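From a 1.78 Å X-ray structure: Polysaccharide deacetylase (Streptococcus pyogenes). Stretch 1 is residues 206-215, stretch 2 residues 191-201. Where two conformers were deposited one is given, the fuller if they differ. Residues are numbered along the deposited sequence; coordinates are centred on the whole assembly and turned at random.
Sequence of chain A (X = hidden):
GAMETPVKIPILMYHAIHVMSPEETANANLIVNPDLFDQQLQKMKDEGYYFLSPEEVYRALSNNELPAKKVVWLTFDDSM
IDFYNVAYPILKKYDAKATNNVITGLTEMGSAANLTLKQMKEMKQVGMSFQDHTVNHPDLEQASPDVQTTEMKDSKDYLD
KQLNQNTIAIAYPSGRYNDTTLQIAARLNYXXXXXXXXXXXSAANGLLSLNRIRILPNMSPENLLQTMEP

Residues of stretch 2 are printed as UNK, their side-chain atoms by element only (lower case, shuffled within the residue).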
# COMPACT_ATOMS: atom_id res chain seq x y z
N GLY A 206 4.98 -15.52 3.51
CA GLY A 206 4.85 -15.67 2.07
C GLY A 206 5.03 -14.32 1.41
O GLY A 206 4.29 -13.37 1.71
N LEU A 207 6.02 -14.19 0.53
CA LEU A 207 6.29 -12.89 -0.08
C LEU A 207 5.08 -12.36 -0.83
O LEU A 207 4.90 -11.14 -0.93
CB LEU A 207 7.49 -12.98 -1.02
CG LEU A 207 8.83 -13.27 -0.35
CD1 LEU A 207 9.94 -13.29 -1.40
CD2 LEU A 207 9.14 -12.25 0.74
N LEU A 208 4.24 -13.24 -1.38
CA LEU A 208 3.04 -12.82 -2.07
C LEU A 208 1.81 -12.79 -1.17
O LEU A 208 0.69 -12.64 -1.67
CB LEU A 208 2.76 -13.73 -3.27
CG LEU A 208 3.80 -13.64 -4.38
CD1 LEU A 208 3.52 -14.68 -5.47
CD2 LEU A 208 3.87 -12.24 -4.99
N SER A 209 2.00 -12.90 0.14
CA SER A 209 0.90 -12.88 1.10
C SER A 209 1.36 -12.29 2.43
O SER A 209 1.21 -12.88 3.50
CB SER A 209 0.34 -14.29 1.27
OG SER A 209 1.38 -15.21 1.60
N LEU A 210 1.90 -11.07 2.37
CA LEU A 210 2.49 -10.44 3.54
C LEU A 210 1.44 -9.80 4.45
O LEU A 210 0.45 -9.24 3.97
CB LEU A 210 3.49 -9.37 3.11
CG LEU A 210 4.70 -9.85 2.32
CD1 LEU A 210 5.40 -8.69 1.62
CD2 LEU A 210 5.66 -10.58 3.25
N ASN A 211 1.69 -9.87 5.76
CA ASN A 211 0.83 -9.22 6.74
C ASN A 211 0.90 -7.70 6.59
O ASN A 211 1.90 -7.15 6.12
CB ASN A 211 1.26 -9.56 8.17
CG ASN A 211 1.12 -11.03 8.52
OD1 ASN A 211 0.44 -11.79 7.83
ND2 ASN A 211 1.75 -11.42 9.62
N ARG A 212 -0.16 -7.03 7.03
CA ARG A 212 -0.14 -5.58 7.14
C ARG A 212 -0.74 -5.16 8.48
O ARG A 212 -1.47 -5.92 9.12
CB ARG A 212 -0.90 -4.91 5.99
CG ARG A 212 -0.19 -5.05 4.65
CD ARG A 212 -0.68 -4.02 3.64
NE ARG A 212 -1.97 -4.37 3.06
CZ ARG A 212 -2.63 -3.62 2.19
NH1 ARG A 212 -2.13 -2.45 1.80
NH2 ARG A 212 -3.80 -4.02 1.72
N ILE A 213 -0.40 -3.95 8.90
CA ILE A 213 -0.90 -3.36 10.14
C ILE A 213 -1.98 -2.35 9.75
O ILE A 213 -1.69 -1.35 9.09
CB ILE A 213 0.22 -2.69 10.94
CG1 ILE A 213 1.23 -3.73 11.42
CG2 ILE A 213 -0.37 -1.89 12.11
CD1 ILE A 213 2.57 -3.14 11.84
N ARG A 214 -3.22 -2.62 10.14
CA ARG A 214 -4.32 -1.72 9.82
C ARG A 214 -4.23 -0.48 10.70
O ARG A 214 -4.10 -0.58 11.92
CB ARG A 214 -5.67 -2.41 10.01
CG ARG A 214 -6.86 -1.53 9.61
CD ARG A 214 -8.20 -2.18 9.89
NE ARG A 214 -8.44 -3.38 9.09
CZ ARG A 214 -8.83 -3.37 7.82
NH1 ARG A 214 -9.02 -2.23 7.19
NH2 ARG A 214 -9.02 -4.52 7.18
N ILE A 215 -4.30 0.69 10.07
CA ILE A 215 -4.28 1.96 10.80
C ILE A 215 -5.70 2.26 11.27
O ILE A 215 -6.60 2.45 10.45
CB ILE A 215 -3.72 3.09 9.93
CG1 ILE A 215 -2.30 2.77 9.47
CG2 ILE A 215 -3.77 4.41 10.71
CD1 ILE A 215 -1.31 2.57 10.59
N UNK A 191 6.53 -9.71 -7.38
CA UNK A 191 7.53 -10.08 -6.38
C UNK A 191 6.99 -10.00 -4.96
O UNK A 191 7.47 -10.74 -4.08
c UNK A 191 8.75 -9.17 -6.50
c UNK A 191 10.57 -10.71 -9.57
c UNK A 191 9.93 -10.62 -8.19
c UNK A 191 9.43 -9.22 -7.87
n UNK A 191 11.05 -12.09 -9.87
N UNK A 192 6.01 -9.13 -4.73
CA UNK A 192 5.43 -8.90 -3.42
C UNK A 192 3.92 -8.88 -3.52
O UNK A 192 3.35 -8.43 -4.51
c UNK A 192 7.85 -8.35 -1.45
c UNK A 192 7.66 -5.94 -2.12
c UNK A 192 5.89 -7.56 -2.82
c UNK A 192 7.38 -7.39 -2.53
N UNK A 193 3.27 -9.36 -2.46
CA UNK A 193 1.83 -9.30 -2.35
C UNK A 193 1.44 -9.02 -0.91
O UNK A 193 2.04 -9.57 0.01
N UNK A 194 0.46 -8.14 -0.71
CA UNK A 194 0.04 -7.75 0.63
C UNK A 194 -1.42 -8.11 0.84
O UNK A 194 -2.25 -7.97 -0.07
c UNK A 194 -0.43 -5.37 -0.10
c UNK A 194 0.28 -6.24 0.91
c UNK A 194 1.78 -5.96 0.92
N UNK A 195 -1.73 -8.55 2.05
CA UNK A 195 -3.04 -9.01 2.46
C UNK A 195 -3.63 -8.01 3.46
O UNK A 195 -3.07 -6.93 3.68
c UNK A 195 -2.06 -11.31 2.22
c UNK A 195 -2.93 -10.40 3.08
o UNK A 195 -2.33 -10.26 4.38
N UNK A 196 -4.74 -8.39 4.09
CA UNK A 196 -5.25 -7.66 5.24
C UNK A 196 -5.10 -8.45 6.54
O UNK A 196 -5.73 -8.11 7.55
o UNK A 196 -7.55 -8.40 4.83
c UNK A 196 -6.85 -6.30 3.83
c UNK A 196 -6.72 -7.25 5.03
N UNK A 197 -4.29 -9.52 6.53
CA UNK A 197 -3.99 -10.26 7.76
C UNK A 197 -3.17 -9.37 8.69
O UNK A 197 -2.10 -8.89 8.31
n UNK A 197 -3.23 -13.28 5.76
c UNK A 197 -3.97 -12.48 6.51
o UNK A 197 -5.20 -12.50 6.48
c UNK A 197 -3.22 -11.54 7.44
N UNK A 198 -3.65 -9.19 9.93
CA UNK A 198 -3.03 -8.23 10.84
C UNK A 198 -1.71 -8.75 11.42
O UNK A 198 -1.63 -9.89 11.89
o UNK A 198 -3.99 -5.15 11.46
o UNK A 198 -2.54 -4.74 13.05
c UNK A 198 -3.34 -5.50 12.47
c UNK A 198 -3.50 -6.91 13.02
c UNK A 198 -4.01 -7.91 11.98
N UNK A 199 -0.70 -7.90 11.38
CA UNK A 199 0.56 -8.18 12.04
C UNK A 199 1.72 -7.55 11.29
O UNK A 199 1.59 -7.05 10.17
N UNK A 200 2.89 -7.58 11.94
CA UNK A 200 4.13 -7.21 11.27
C UNK A 200 4.47 -8.28 10.24
O UNK A 200 4.11 -9.46 10.39
c UNK A 200 5.81 -5.82 14.50
c UNK A 200 6.56 -6.66 11.62
c UNK A 200 4.85 -5.98 13.34
c UNK A 200 5.26 -7.04 12.30
N UNK A 201 5.17 -7.88 9.18
CA UNK A 201 5.42 -8.77 8.06
C UNK A 201 6.81 -9.40 8.14
O UNK A 201 7.74 -8.86 8.74
c UNK A 201 5.29 -8.03 6.72
O HOH W 1 -4.86 -6.87 0.58
O HOH W 2 -0.54 -12.63 5.38
O HOH W 3 -8.42 -7.35 8.35
O HOH W 4 -3.84 -2.57 13.75
O HOH W 5 3.07 -5.61 8.44

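Position 191 carries four carbons in a row ending in nitrogen. The CA-to-CB bond points away from stretch 1, and no side-chain atom comes within 4.5 Å of it. The backbone O of 191 lies 3.8 Å from Leu207 CB. This is Lys191.

Position 192 has four carbons, forked at the second. One of the terminal carbons meets the side chain of Leu210. A fork at the second carbon, with no heteroatom, makes this Leu192. The pair is Leu192 CD2 and Leu210 CD1, 3.9 Å apart.

Position 193 has no side-chain atoms. An ideal CB would point toward stretch 1 and lie 2.4 Å from Leu208 O, a clash. This is Gly193. Its N donates to Leu207 O (2.9 Å), and its O accepts from Leu210 N (2.8 Å).

Position 194 has one carbon carrying two more. One of these lies over a face of the Arg212 guanidinium. Three carbons branched at CB make Val194, with CG2 3.6 Å from Arg212 CZ.

Position 195 has one carbon carrying an oxygen and a carbon. The oxygen is 3.0 Å from Leu210 O. This is Thr195. Both its N and its OG1 donate to Leu210 O, each at 3.0 Å. Its own O accepts from Arg212 NE at 2.9 Å.

Position 196 repeats that pattern, one carbon carrying an oxygen and a carbon, and its CB is 4.2 Å from Arg214 NH2. This is Thr196. The chain turns a corner here.

Position 197 has two carbons, the second carrying one oxygen and one nitrogen. CB is 3.7 Å from Asn211 OD1. The amide makes this Asn197. Its backbone O accepts from Arg212 N (3.0 Å).

Position 198 has three carbons, the third carrying two oxygens. One oxygen reaches the backbone of Arg214. This is Glu198, whose OE1 accepts from Arg214 N at 3.0 Å.

Position 199 has no side-chain atoms. Its phi/psi of 148/169 would jam a CB against the preceding carbonyl. This is Gly199. Its N donates to Arg212 O (3.1 Å).

Position 200 has four carbons, forked at the first, with one arm two carbons long. The longer arm meets the side chain of Ile213. This is Ile200. Its CG1 packs 3.9 Å from Ile213 CD1, and its O accepts from Asn211 ND2 (3.2 Å).

Position 201 has a single carbon, 4.3 Å from Leu210 CB. This is Ala201, with that carbon its CB.

The contact is a parallel strand pairing with a bulge. Leu210 bridges Val194 and Arg212 bridges Glu198, so the register shifts by two. Backbone hydrogen bonds hold both segments, and the Arg212 and Glu198 side chains add bonds to main-chain atoms. Water 2 links Thr195 OG1 and Asn197 ND2 to Asn211 OD1.

Stretch 2, residues 191-201: KLGVTTNEGIA
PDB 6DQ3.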